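Local atomic coordinates of putative lipoprotein (Bacteroides fragilis, PDB entry 3QNK), a protein that probably helps to bind glycans at the outer membrane of the bacterial cell, in the manner of SusD. Residues V24-Y28 and E110-L114; L38-R42 and P71-D75; F120-K124 and R190-Y194; W386-R390 and A448-Q452. One frame throughout, in Å; residues are numbered along the deposited sequence.

The four contacts run from one side of this SusD-like alpha-alpha superhelix towards its centre. Interactions 1 and 3 are both helix pairings and share helix 101-126, so one long helix carries successive partners along its length; their centres are about 18 Å apart. Interaction 2 joins two loops that come, in sequence, between the two halves of interaction 1. Interaction 4 follows last in the chain, in the C-terminal SusD family region, its centre about 14 Å from that of interaction 3 and about 16 Å from that of interaction 2. It touches both: E40 OE2 is 2.9 Å from F449 N, and R190 NH2 is 3.0 Å from I388 O. Segments from both family regions thus meet near the middle of the molecule.

Interaction 1: V24-Y28 and E110-L114; sequences VNDLY and EVHFL
L114 is the apolar centre of this pairing between two helical segments that run nearly parallel, at 22° with their axes 10.5 Å apart. Both have regular alpha-helical backbone, and in register V24 faces V111 (CA to CA 7.1 Å) and Y28 faces L114 (7.3 Å). L114, an m,t rotamer, pushes its CD1 between L27 and Y28: it lies 3.8 Å from L27 CB and sits over the face of the Y28 ring, 4.0 Å from the centroid and 8° off the normal, a CH-pi contact. Further along, L27 CD1 packs on V111 CG2 at 3.8 Å, and V24 CG2 reaches V111 CG2 at 4.3 Å. At the polar edge Y28, chi1 m, carries its hydroxyl across to E110, where OH donates to OE1 in a very short 2.3 Å hydrogen bond. E110 is m,t with chi3 near 56°, which brings OE1 close to the ring plane. The Y28 hydroxyl is also bonded to A179 N. Such side-by-side packing of helices builds an alpha-alpha superhelix: here F90 of helix 76-93 covers V24 and V111, while the F113 side chain touches helices 149-166 and 181-194 and meets F240 of strand 238-244 edge-to-face.

Interaction 2: L38-R42 and P71-D75; sequences LQENR and PQDDD
R42 and D74 each give up 55 Å² to this small loop-to-loop contact, and Q72 adds 28 Å². L38, Q39 and E40 have helical backbone angles without regular helical bonding; 71-75 is irregular, with Q72, D74 and D75 all at positive phi. The CA atoms come closest at L38 and D74, 8.6 Å apart. R42, chi1 m and chi2 t with chi3 near -90°, extends towards D74, and its NH2 donates to D74 OD1 at 2.7 Å in a salt bridge lying near the guanidinium plane. D74 is an m rotamer and its OD2 pairs with R125, so the carboxylate is shared by two arginines. The guanidinium is steadied from its own side by Q39: R42 NE donates to Q39 OE1 at 3.1 Å, and NH2 makes a weak bond to the same oxygen, while Q39 NE2 is held by Y455. Q72 O lies over one guanidinium face, 4.0 Å from R42 NH2. A water bridges Q72 OE1 (2.6 Å, water donating) and R42 NH1 (3.2 Å, weak, water accepting). Q72 NE2 bonds A56 O. This salt bridge, in a largely buried contact, ties together the loops flanking helix 55-58, just before helix 76-93, with F454 of helix 453-460 against R42 and Q39.

Interaction 3: F120-K124 and R190-Y194; sequences FEMVK and RVELY
This is near-parallel helix packing within the alpha-alpha superhelix: segment 120-124 of helix 101-126 and segment 190-194 at the end of helix 181-194 run at 17° to each other, axes 11.9 Å apart. Both backbones are alpha-helical, and in register F120 stands by V191 (CA to CA 7.4 Å) and K124 by Y194 (7.9 Å). F120, with chi1 t and chi2 near 46°, fills the gap and has 93 Å² covered. R190 comes first: in an extended t,t start with chi3 m, it lays its CD 3.7 Å from F120 CE2, at the ring edge. Its NH2 runs on to a salt bridge with E393, which probably helps to offset the closeness of R190 NH1 to the like-charged K124 NZ, 3.7 Å away; K124 in turn has Y455 as a cation-pi partner, and a long 3.8 Å ion pair joins its NZ to E121 OE2. V191, chi1 t, supplies the apolar cover: its CG2 lies over the face of the F120 ring, 3.6 Å from the centroid and 4° off the normal, a close CH-pi contact. E192 and L193 turn to helix 198-209. Y194, chi1 m, packs against F120 as well, its ring oblique to that of F120, with planes at 57° and centroids 5.2 Å apart. The closest approach of the two rings is F120 CZ to Y194 CD2, 3.3 Å.

Interaction 4: W386-R390 and A448-Q452; sequences WIILR and AFEEQ
The polar heart of this contact is a buried glutamate, E450, whose carboxylate meets R390. R390 NH1 lies 2.6 Å from E450 OE2 in a salt bridge whose hydrogen bond is weak, the N-H...O angle being only 115°. The stronger partner of R390 is E446, which takes NH2 in a second salt bridge, so the arginine is shared chiefly between two carboxylates, with NE in a long, weak ion pair with E237; E450 OE2 has a similarly long, weak one with K363. To reach E450, R390 uses chi1 m, chi2 t and chi3 p, and E450 is m,t with chi3 near 92°. The 448-452 segment is an irregular loop, with F449 and E451 at positive phi (68° and 57°). W386, chi1 t and chi2 near -117°, presses its indole against this loop: CH2 is 3.6 Å from F449 O and 3.9 Å from E450 CA, while CZ2 lies 4.1 Å from E451 CB. These contacts are packing; F449 O accepts from W364 NE1, whose ring meets W386 edge-to-face. F449 N donates to E40 OE2, E451 OE1 is taken by Q37 NE2, and Q452 OE1 by R443. The chain is extended at W386-I387, turns at I388 (phi/psi -71°/-41°) and is extended again at L389-R390; I388 and L389 both face F240, a classic beta bulge. Strands 384-387 and 389-390 thus flank strand 238-244 antiparallel, L389 lies on helix 181-194, and the loop lies between helices 432-446 and 453-460.

Interaction 1: V24-Y28 and E110-L114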
loop_
_atom_site.group_PDB
_atom_site.type_symbol
_atom_site.label_atom_id
_atom_site.label_comp_id
_atom_site.label_asym_id
_atom_site.label_seq_id
_atom_site.Cartn_x
_atom_site.Cartn_y
_atom_site.Cartn_z
ATOM N N VAL B 24 -19.394 -9.083 1.324
ATOM C CA VAL B 24 -18.999 -9.916 0.182
ATOM C C VAL B 24 -18.692 -8.999 -1.026
ATOM O O VAL B 24 -17.712 -9.245 -1.718
ATOM C CB VAL B 24 -20.040 -11.013 -0.116
ATOM C CG1 VAL B 24 -19.606 -11.905 -1.269
ATOM C CG2 VAL B 24 -20.287 -11.860 1.120
ATOM N N ASN B 25 -19.443 -7.888 -1.200
ATOM C CA ASN B 25 -19.166 -6.908 -2.263
ATOM C C ASN B 25 -17.789 -6.294 -2.083
ATOM O O ASN B 25 -17.076 -6.085 -3.074
ATOM C CB ASN B 25 -20.215 -5.792 -2.288
ATOM C CG ASN B 25 -21.603 -6.170 -2.760
ATOM O OD1 ASN B 25 -21.944 -7.343 -3.005
ATOM N ND2 ASN B 25 -22.444 -5.158 -2.880
ATOM N N ASP B 26 -17.399 -6.038 -0.805
ATOM C CA ASP B 26 -16.083 -5.505 -0.456
ATOM C C ASP B 26 -14.998 -6.502 -0.826
ATOM O O ASP B 26 -13.927 -6.097 -1.285
ATOM C CB ASP B 26 -16.021 -5.154 1.030
ATOM C CG ASP B 26 -14.744 -4.464 1.464
ATOM O OD1 ASP B 26 -14.403 -3.425 0.864
ATOM O OD2 ASP B 26 -14.117 -4.931 2.456
ATOM N N LEU B 27 -15.282 -7.812 -0.645
ATOM C CA LEU B 27 -14.331 -8.874 -0.976
ATOM C C LEU B 27 -14.147 -8.953 -2.487
ATOM O O LEU B 27 -13.023 -9.137 -2.953
ATOM C CB LEU B 27 -14.753 -10.233 -0.396
ATOM C CG LEU B 27 -14.766 -10.361 1.119
ATOM C CD1 LEU B 27 -15.459 -11.633 1.547
ATOM C CD2 LEU B 27 -13.387 -10.369 1.672
ATOM N N TYR B 28 -15.221 -8.764 -3.252
ATOM C CA TYR B 28 -15.120 -8.734 -4.711
ATOM C C TYR B 28 -14.326 -7.505 -5.141
ATOM O O TYR B 28 -13.533 -7.586 -6.077
ATOM C CB TYR B 28 -16.507 -8.716 -5.374
ATOM C CG TYR B 28 -17.143 -10.074 -5.573
ATOM C CD1 TYR B 28 -16.775 -10.890 -6.648
ATOM C CD2 TYR B 28 -18.185 -10.507 -4.752
ATOM C CE1 TYR B 28 -17.393 -12.126 -6.864
ATOM C CE2 TYR B 28 -18.796 -11.748 -4.946
ATOM C CZ TYR B 28 -18.407 -12.550 -6.012
ATOM O OH TYR B 28 -19.008 -13.777 -6.205
ATOM N N GLU B 110 -18.863 -18.067 -2.567
ATOM C CA GLU B 110 -18.260 -16.912 -3.231
ATOM C C GLU B 110 -16.970 -16.514 -2.532
ATOM O O GLU B 110 -15.985 -16.227 -3.208
ATOM C CB GLU B 110 -19.231 -15.720 -3.285
ATOM C CG GLU B 110 -20.614 -16.029 -3.848
ATOM C CD GLU B 110 -21.460 -14.827 -4.210
ATOM O OE1 GLU B 110 -20.981 -13.995 -5.007
ATOM O OE2 GLU B 110 -22.628 -14.748 -3.765
ATOM N N VAL B 111 -16.941 -16.569 -1.194
ATOM C CA VAL B 111 -15.754 -16.242 -0.397
ATOM C C VAL B 111 -14.693 -17.342 -0.572
ATOM O O VAL B 111 -13.500 -17.006 -0.634
ATOM C CB VAL B 111 -16.107 -15.977 1.084
ATOM C CG1 VAL B 111 -14.895 -15.475 1.851
ATOM C CG2 VAL B 111 -17.237 -14.952 1.187
ATOM N N HIS B 112 -15.114 -18.629 -0.739
ATOM C CA HIS B 112 -14.174 -19.731 -1.006
ATOM C C HIS B 112 -13.462 -19.492 -2.327
ATOM O O HIS B 112 -12.239 -19.664 -2.407
ATOM C CB HIS B 112 -14.864 -21.102 -1.036
ATOM C CG HIS B 112 -15.070 -21.686 0.323
ATOM N ND1 HIS B 112 -13.998 -22.140 1.086
ATOM C CD2 HIS B 112 -16.213 -21.828 1.039
ATOM C CE1 HIS B 112 -14.526 -22.542 2.234
ATOM N NE2 HIS B 112 -15.856 -22.376 2.251
ATOM N N PHE B 113 -14.236 -19.069 -3.362
ATOM C CA PHE B 113 -13.732 -18.771 -4.699
ATOM C C PHE B 113 -12.750 -17.619 -4.636
ATOM O O PHE B 113 -11.692 -17.700 -5.255
ATOM C CB PHE B 113 -14.896 -18.444 -5.671
ATOM C CG PHE B 113 -14.445 -17.976 -7.036
ATOM C CD1 PHE B 113 -14.003 -18.887 -7.991
ATOM C CD2 PHE B 113 -14.400 -16.620 -7.343
ATOM C CE1 PHE B 113 -13.556 -18.455 -9.235
ATOM C CE2 PHE B 113 -13.969 -16.185 -8.598
ATOM C CZ PHE B 113 -13.538 -17.106 -9.532
ATOM N N LEU B 114 -13.110 -16.543 -3.892
ATOM C CA LEU B 114 -12.275 -15.350 -3.760
ATOM C C LEU B 114 -10.999 -15.645 -2.984
ATOM O O LEU B 114 -9.934 -15.249 -3.445
ATOM C CB LEU B 114 -13.046 -14.175 -3.142
ATOM C CG LEU B 114 -14.088 -13.527 -4.080
ATOM C CD1 LEU B 114 -14.978 -12.578 -3.324
ATOM C CD2 LEU B 114 -13.441 -12.782 -5.235
#

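Interaction 2: L38-R42 and P71-D75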
loop_
_atom_site.group_PDB
_atom_site.type_symbol
_atom_site.label_atom_id
_atom_site.label_comp_id
_atom_site.label_asym_id
_atom_site.label_seq_id
_atom_site.Cartn_x
_atom_site.Cartn_y
_atom_site.Cartn_z
ATOM N N LEU B 38 2.407 -5.288 -16.008
ATOM C CA LEU B 38 3.830 -5.349 -15.808
ATOM C C LEU B 38 4.366 -6.739 -16.039
ATOM O O LEU B 38 5.377 -6.866 -16.729
ATOM C CB LEU B 38 4.222 -4.782 -14.451
ATOM C CG LEU B 38 4.044 -3.246 -14.305
ATOM C CD1 LEU B 38 4.693 -2.764 -13.050
ATOM C CD2 LEU B 38 4.651 -2.472 -15.503
ATOM N N GLN B 39 3.669 -7.777 -15.599
ATOM C CA GLN B 39 4.069 -9.176 -15.850
ATOM C C GLN B 39 4.174 -9.482 -17.360
ATOM O O GLN B 39 5.108 -10.181 -17.749
ATOM C CB GLN B 39 3.094 -10.164 -15.178
ATOM C CG GLN B 39 3.109 -10.087 -13.659
ATOM C CD GLN B 39 4.394 -10.591 -13.077
ATOM O OE1 GLN B 39 5.492 -10.027 -13.268
ATOM N NE2 GLN B 39 4.261 -11.656 -12.333
ATOM N N GLU B 40 3.238 -8.942 -18.205
ATOM C CA GLU B 40 3.274 -9.137 -19.658
ATOM C C GLU B 40 4.493 -8.433 -20.266
ATOM O O GLU B 40 5.102 -8.955 -21.201
ATOM C CB GLU B 40 1.985 -8.639 -20.328
ATOM C CG GLU B 40 1.752 -9.249 -21.702
ATOM C CD GLU B 40 1.178 -10.656 -21.799
ATOM O OE1 GLU B 40 0.985 -11.330 -20.757
ATOM O OE2 GLU B 40 0.935 -11.086 -22.951
ATOM N N ASN B 41 4.855 -7.251 -19.700
ATOM C CA ASN B 41 6.002 -6.456 -20.102
ATOM C C ASN B 41 7.290 -7.085 -19.559
ATOM O O ASN B 41 8.398 -6.565 -19.799
ATOM C CB ASN B 41 5.822 -5.027 -19.597
ATOM C CG ASN B 41 4.832 -4.234 -20.376
ATOM O OD1 ASN B 41 4.992 -4.010 -21.577
ATOM N ND2 ASN B 41 3.787 -3.772 -19.705
ATOM N N ARG B 42 7.138 -8.187 -18.777
ATOM C CA ARG B 42 8.282 -8.943 -18.238
ATOM C C ARG B 42 8.316 -10.289 -18.947
ATOM O O ARG B 42 8.875 -11.241 -18.433
ATOM C CB ARG B 42 8.271 -9.044 -16.687
ATOM C CG ARG B 42 8.351 -7.652 -16.074
ATOM C CD ARG B 42 8.624 -7.591 -14.613
ATOM N NE ARG B 42 7.394 -7.606 -13.837
ATOM C CZ ARG B 42 6.989 -6.654 -12.995
ATOM N NH1 ARG B 42 7.745 -5.589 -12.770
ATOM N NH2 ARG B 42 5.836 -6.778 -12.351
ATOM N N PRO B 71 12.452 -6.408 -4.785
ATOM C CA PRO B 71 11.849 -7.622 -5.343
ATOM C C PRO B 71 10.996 -7.437 -6.585
ATOM O O PRO B 71 10.847 -8.390 -7.350
ATOM C CB PRO B 71 11.021 -8.181 -4.186
ATOM C CG PRO B 71 10.778 -7.075 -3.305
ATOM C CD PRO B 71 11.799 -6.025 -3.522
ATOM N N GLN B 72 10.408 -6.257 -6.759
ATOM C CA GLN B 72 9.492 -5.897 -7.844
ATOM C C GLN B 72 8.381 -6.949 -7.972
ATOM O O GLN B 72 8.054 -7.410 -9.066
ATOM C CB GLN B 72 10.248 -5.640 -9.155
ATOM C CG GLN B 72 11.229 -4.478 -8.995
ATOM C CD GLN B 72 11.850 -3.899 -10.226
ATOM O OE1 GLN B 72 11.597 -4.288 -11.380
ATOM N NE2 GLN B 72 12.668 -2.904 -9.973
ATOM N N ASP B 73 7.799 -7.312 -6.805
ATOM C CA ASP B 73 6.746 -8.320 -6.618
ATOM C C ASP B 73 5.362 -7.720 -6.776
ATOM O O ASP B 73 4.363 -8.433 -6.663
ATOM C CB ASP B 73 6.885 -8.967 -5.225
ATOM C CG ASP B 73 6.683 -8.053 -4.025
ATOM O OD1 ASP B 73 6.970 -6.832 -4.146
ATOM O OD2 ASP B 73 6.229 -8.559 -2.961
ATOM N N ASP B 74 5.312 -6.400 -7.044
ATOM C CA ASP B 74 4.106 -5.601 -7.250
ATOM C C ASP B 74 3.280 -5.556 -5.966
ATOM O O ASP B 74 2.050 -5.449 -6.023
ATOM C CB ASP B 74 3.284 -6.155 -8.436
ATOM C CG ASP B 74 4.093 -6.430 -9.699
ATOM O OD1 ASP B 74 5.035 -5.633 -9.998
ATOM O OD2 ASP B 74 3.784 -7.432 -10.393
ATOM N N ASP B 75 3.962 -5.672 -4.801
ATOM C CA ASP B 75 3.423 -5.647 -3.434
ATOM C C ASP B 75 2.375 -6.712 -3.217
ATOM O O ASP B 75 1.493 -6.539 -2.355
ATOM C CB ASP B 75 2.844 -4.253 -3.115
ATOM C CG ASP B 75 3.862 -3.123 -3.200
ATOM O OD1 ASP B 75 4.825 -3.126 -2.399
ATOM O OD2 ASP B 75 3.664 -2.207 -4.026
HETATM O O HOH W 1 10.895 -6.370 -12.679
#

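Interaction 3: F120-K124 and R190-Y194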
loop_
_atom_site.group_PDB
_atom_site.type_symbol
_atom_site.label_atom_id
_atom_site.label_comp_id
_atom_site.label_asym_id
_atom_site.label_seq_id
_atom_site.Cartn_x
_atom_site.Cartn_y
_atom_site.Cartn_z
ATOM N N PHE B 120 -3.967 -17.935 -5.030
ATOM C CA PHE B 120 -3.381 -18.320 -6.318
ATOM C C PHE B 120 -2.513 -17.204 -6.869
ATOM O O PHE B 120 -1.464 -17.514 -7.398
ATOM C CB PHE B 120 -4.450 -18.722 -7.340
ATOM C CG PHE B 120 -3.929 -19.263 -8.659
ATOM C CD1 PHE B 120 -2.916 -20.221 -8.691
ATOM C CD2 PHE B 120 -4.507 -18.873 -9.866
ATOM C CE1 PHE B 120 -2.457 -20.733 -9.917
ATOM C CE2 PHE B 120 -4.058 -19.407 -11.084
ATOM C CZ PHE B 120 -3.040 -20.325 -11.100
ATOM N N GLU B 121 -2.897 -15.918 -6.699
ATOM C CA GLU B 121 -2.066 -14.784 -7.140
ATOM C C GLU B 121 -0.712 -14.763 -6.444
ATOM O O GLU B 121 0.294 -14.387 -7.057
ATOM C CB GLU B 121 -2.745 -13.436 -6.916
ATOM C CG GLU B 121 -3.397 -12.888 -8.170
ATOM C CD GLU B 121 -2.562 -12.828 -9.437
ATOM O OE1 GLU B 121 -1.459 -12.242 -9.384
ATOM O OE2 GLU B 121 -3.020 -13.337 -10.488
HETATM N N MSE B 122 -0.680 -15.188 -5.179
HETATM C CA MSE B 122 0.548 -15.252 -4.405
HETATM C C MSE B 122 1.363 -16.473 -4.795
HETATM O O MSE B 122 2.552 -16.342 -5.086
HETATM C CB MSE B 122 0.233 -15.273 -2.904
HETATM C CG MSE B 122 -0.333 -13.948 -2.405
HETATM SE SE MSE B 122 -0.363 -13.885 -0.491
HETATM C CE MSE B 122 -1.979 -14.686 -0.214
ATOM N N VAL B 123 0.731 -17.655 -4.810
ATOM C CA VAL B 123 1.393 -18.929 -5.110
ATOM C C VAL B 123 2.011 -18.925 -6.502
ATOM O O VAL B 123 3.165 -19.348 -6.625
ATOM C CB VAL B 123 0.455 -20.146 -4.881
ATOM C CG1 VAL B 123 1.109 -21.455 -5.310
ATOM C CG2 VAL B 123 0.061 -20.223 -3.417
ATOM N N LYS B 124 1.302 -18.402 -7.535
ATOM C CA LYS B 124 1.845 -18.364 -8.907
ATOM C C LYS B 124 3.148 -17.499 -8.988
ATOM O O LYS B 124 3.932 -17.679 -9.909
ATOM C CB LYS B 124 0.790 -17.933 -9.958
ATOM C CG LYS B 124 0.257 -16.511 -9.818
ATOM C CD LYS B 124 -0.551 -16.076 -11.057
ATOM C CE LYS B 124 -2.015 -16.450 -11.053
ATOM N NZ LYS B 124 -2.551 -16.575 -12.452
ATOM N N ARG B 190 -7.106 -24.292 -14.262
ATOM C CA ARG B 190 -5.847 -23.555 -14.431
ATOM C C ARG B 190 -4.893 -23.836 -13.281
ATOM O O ARG B 190 -3.723 -24.141 -13.542
ATOM C CB ARG B 190 -6.085 -22.057 -14.544
ATOM C CG ARG B 190 -4.848 -21.327 -15.032
ATOM C CD ARG B 190 -4.924 -19.875 -14.666
ATOM N NE ARG B 190 -5.924 -19.184 -15.474
ATOM C CZ ARG B 190 -6.203 -17.890 -15.385
ATOM N NH1 ARG B 190 -5.567 -17.124 -14.505
ATOM N NH2 ARG B 190 -7.125 -17.349 -16.171
ATOM N N VAL B 191 -5.399 -23.752 -12.001
ATOM C CA VAL B 191 -4.629 -24.047 -10.780
ATOM C C VAL B 191 -4.047 -25.499 -10.865
ATOM O O VAL B 191 -2.856 -25.700 -10.589
ATOM C CB VAL B 191 -5.477 -23.823 -9.510
ATOM C CG1 VAL B 191 -4.702 -24.191 -8.259
ATOM C CG2 VAL B 191 -5.925 -22.376 -9.418
ATOM N N GLU B 192 -4.858 -26.463 -11.324
ATOM C CA GLU B 192 -4.439 -27.847 -11.506
ATOM C C GLU B 192 -3.383 -27.975 -12.612
ATOM O O GLU B 192 -2.452 -28.767 -12.480
ATOM C CB GLU B 192 -5.639 -28.757 -11.822
ATOM C CG GLU B 192 -6.612 -28.970 -10.665
ATOM C CD GLU B 192 -7.990 -29.522 -11.018
ATOM O OE1 GLU B 192 -8.469 -29.260 -12.144
ATOM O OE2 GLU B 192 -8.607 -30.197 -10.159
ATOM N N LEU B 193 -3.505 -27.183 -13.691
ATOM C CA LEU B 193 -2.555 -27.205 -14.804
ATOM C C LEU B 193 -1.205 -26.629 -14.364
ATOM O O LEU B 193 -0.145 -27.174 -14.711
ATOM C CB LEU B 193 -3.123 -26.429 -16.009
ATOM C CG LEU B 193 -2.310 -26.457 -17.315
ATOM C CD1 LEU B 193 -2.243 -27.865 -17.906
ATOM C CD2 LEU B 193 -2.871 -25.495 -18.314
ATOM N N TYR B 194 -1.253 -25.529 -13.592
ATOM C CA TYR B 194 -0.073 -24.863 -13.036
ATOM C C TYR B 194 0.713 -25.844 -12.158
ATOM O O TYR B 194 1.931 -25.833 -12.249
ATOM C CB TYR B 194 -0.474 -23.565 -12.277
ATOM C CG TYR B 194 -0.644 -22.346 -13.178
ATOM C CD1 TYR B 194 -1.094 -22.477 -14.490
ATOM C CD2 TYR B 194 -0.278 -21.075 -12.744
ATOM C CE1 TYR B 194 -1.172 -21.376 -15.349
ATOM C CE2 TYR B 194 -0.384 -19.955 -13.589
ATOM C CZ TYR B 194 -0.859 -20.109 -14.884
ATOM O OH TYR B 194 -1.023 -19.038 -15.732
#

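Interaction 4: W386-R390 and A448-Q452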
loop_
_atom_site.group_PDB
_atom_site.type_symbol
_atom_site.label_atom_id
_atom_site.label_comp_id
_atom_site.label_asym_id
_atom_site.label_seq_id
_atom_site.Cartn_x
_atom_site.Cartn_y
_atom_site.Cartn_z
ATOM N N TRP B 386 -12.186 -6.596 -18.080
ATOM C CA TRP B 386 -11.082 -7.515 -17.810
ATOM C C TRP B 386 -11.629 -8.919 -17.598
ATOM O O TRP B 386 -12.265 -9.180 -16.579
ATOM C CB TRP B 386 -10.253 -7.040 -16.599
ATOM C CG TRP B 386 -8.967 -7.792 -16.440
ATOM C CD1 TRP B 386 -8.600 -8.579 -15.386
ATOM C CD2 TRP B 386 -7.893 -7.867 -17.397
ATOM N NE1 TRP B 386 -7.355 -9.135 -15.620
ATOM C CE2 TRP B 386 -6.907 -8.723 -16.853
ATOM C CE3 TRP B 386 -7.700 -7.345 -18.690
ATOM C CZ2 TRP B 386 -5.727 -9.031 -17.539
ATOM C CZ3 TRP B 386 -6.540 -7.671 -19.378
ATOM C CH2 TRP B 386 -5.554 -8.476 -18.791
ATOM N N ILE B 387 -11.424 -9.798 -18.584
ATOM C CA ILE B 387 -11.936 -11.167 -18.530
ATOM C C ILE B 387 -10.866 -12.086 -17.947
ATOM O O ILE B 387 -9.915 -12.497 -18.638
ATOM C CB ILE B 387 -12.454 -11.652 -19.894
ATOM C CG1 ILE B 387 -13.459 -10.623 -20.459
ATOM C CG2 ILE B 387 -13.067 -13.037 -19.741
ATOM C CD1 ILE B 387 -13.771 -10.752 -21.942
ATOM N N ILE B 388 -11.039 -12.403 -16.666
ATOM C CA ILE B 388 -10.118 -13.255 -15.917
ATOM C C ILE B 388 -10.273 -14.699 -16.425
ATOM O O ILE B 388 -9.279 -15.357 -16.650
ATOM C CB ILE B 388 -10.328 -13.084 -14.369
ATOM C CG1 ILE B 388 -10.035 -11.611 -13.945
ATOM C CG2 ILE B 388 -9.428 -14.031 -13.586
ATOM C CD1 ILE B 388 -10.646 -11.134 -12.636
ATOM N N LEU B 389 -11.491 -15.160 -16.677
ATOM C CA LEU B 389 -11.704 -16.511 -17.178
ATOM C C LEU B 389 -12.668 -16.515 -18.390
ATOM O O LEU B 389 -13.811 -16.048 -18.287
ATOM C CB LEU B 389 -12.230 -17.441 -16.062
ATOM C CG LEU B 389 -11.387 -17.628 -14.783
ATOM C CD1 LEU B 389 -12.252 -18.256 -13.667
ATOM C CD2 LEU B 389 -10.188 -18.511 -15.047
ATOM N N ARG B 390 -12.162 -17.025 -19.539
ATOM C CA ARG B 390 -12.847 -17.213 -20.828
ATOM C C ARG B 390 -13.023 -18.698 -21.144
ATOM O O ARG B 390 -12.135 -19.497 -20.821
ATOM C CB ARG B 390 -12.003 -16.618 -21.950
ATOM C CG ARG B 390 -12.165 -15.156 -22.285
ATOM C CD ARG B 390 -10.945 -14.742 -23.122
ATOM N NE ARG B 390 -11.006 -15.379 -24.427
ATOM C CZ ARG B 390 -10.001 -15.525 -25.271
ATOM N NH1 ARG B 390 -8.802 -15.052 -24.973
ATOM N NH2 ARG B 390 -10.192 -16.114 -26.434
ATOM N N ALA B 448 -2.654 -13.836 -25.667
ATOM C CA ALA B 448 -1.729 -12.707 -25.682
ATOM C C ALA B 448 -2.389 -11.493 -25.002
ATOM O O ALA B 448 -3.568 -11.245 -25.225
ATOM C CB ALA B 448 -1.319 -12.377 -27.110
ATOM N N PHE B 449 -1.664 -10.798 -24.121
ATOM C CA PHE B 449 -2.094 -9.572 -23.407
ATOM C C PHE B 449 -3.189 -9.852 -22.416
ATOM O O PHE B 449 -3.900 -8.928 -22.003
ATOM C CB PHE B 449 -2.469 -8.413 -24.361
ATOM C CG PHE B 449 -1.366 -8.238 -25.366
ATOM C CD1 PHE B 449 -0.078 -7.890 -24.950
ATOM C CD2 PHE B 449 -1.561 -8.579 -26.708
ATOM C CE1 PHE B 449 0.979 -7.827 -25.864
ATOM C CE2 PHE B 449 -0.501 -8.546 -27.612
ATOM C CZ PHE B 449 0.756 -8.139 -27.191
ATOM N N GLU B 450 -3.282 -11.110 -21.968
ATOM C CA GLU B 450 -4.281 -11.504 -20.972
ATOM C C GLU B 450 -3.614 -11.988 -19.702
ATOM O O GLU B 450 -4.194 -12.791 -18.989
ATOM C CB GLU B 450 -5.232 -12.546 -21.531
ATOM C CG GLU B 450 -6.280 -11.922 -22.431
ATOM C CD GLU B 450 -7.266 -12.947 -22.939
ATOM O OE1 GLU B 450 -8.324 -13.146 -22.293
ATOM O OE2 GLU B 450 -6.931 -13.612 -23.944
ATOM N N GLU B 451 -2.408 -11.470 -19.414
ATOM C CA GLU B 451 -1.619 -11.732 -18.205
ATOM C C GLU B 451 -1.324 -13.235 -17.990
ATOM O O GLU B 451 -1.317 -13.700 -16.842
ATOM C CB GLU B 451 -2.305 -11.117 -16.952
ATOM C CG GLU B 451 -1.307 -10.480 -15.998
ATOM C CD GLU B 451 -1.802 -9.939 -14.662
ATOM O OE1 GLU B 451 -2.901 -9.320 -14.622
ATOM O OE2 GLU B 451 -1.039 -10.077 -13.670
ATOM N N GLN B 452 -1.009 -13.982 -19.069
ATOM C CA GLN B 452 -0.705 -15.412 -18.908
ATOM C C GLN B 452 0.695 -15.797 -19.346
ATOM O O GLN B 452 1.274 -16.693 -18.765
ATOM C CB GLN B 452 -1.712 -16.258 -19.699
ATOM C CG GLN B 452 -3.065 -16.440 -19.038
ATOM C CD GLN B 452 -3.558 -17.847 -19.179
ATOM O OE1 GLN B 452 -2.840 -18.852 -18.924
ATOM N NE2 GLN B 452 -4.830 -17.933 -19.481
#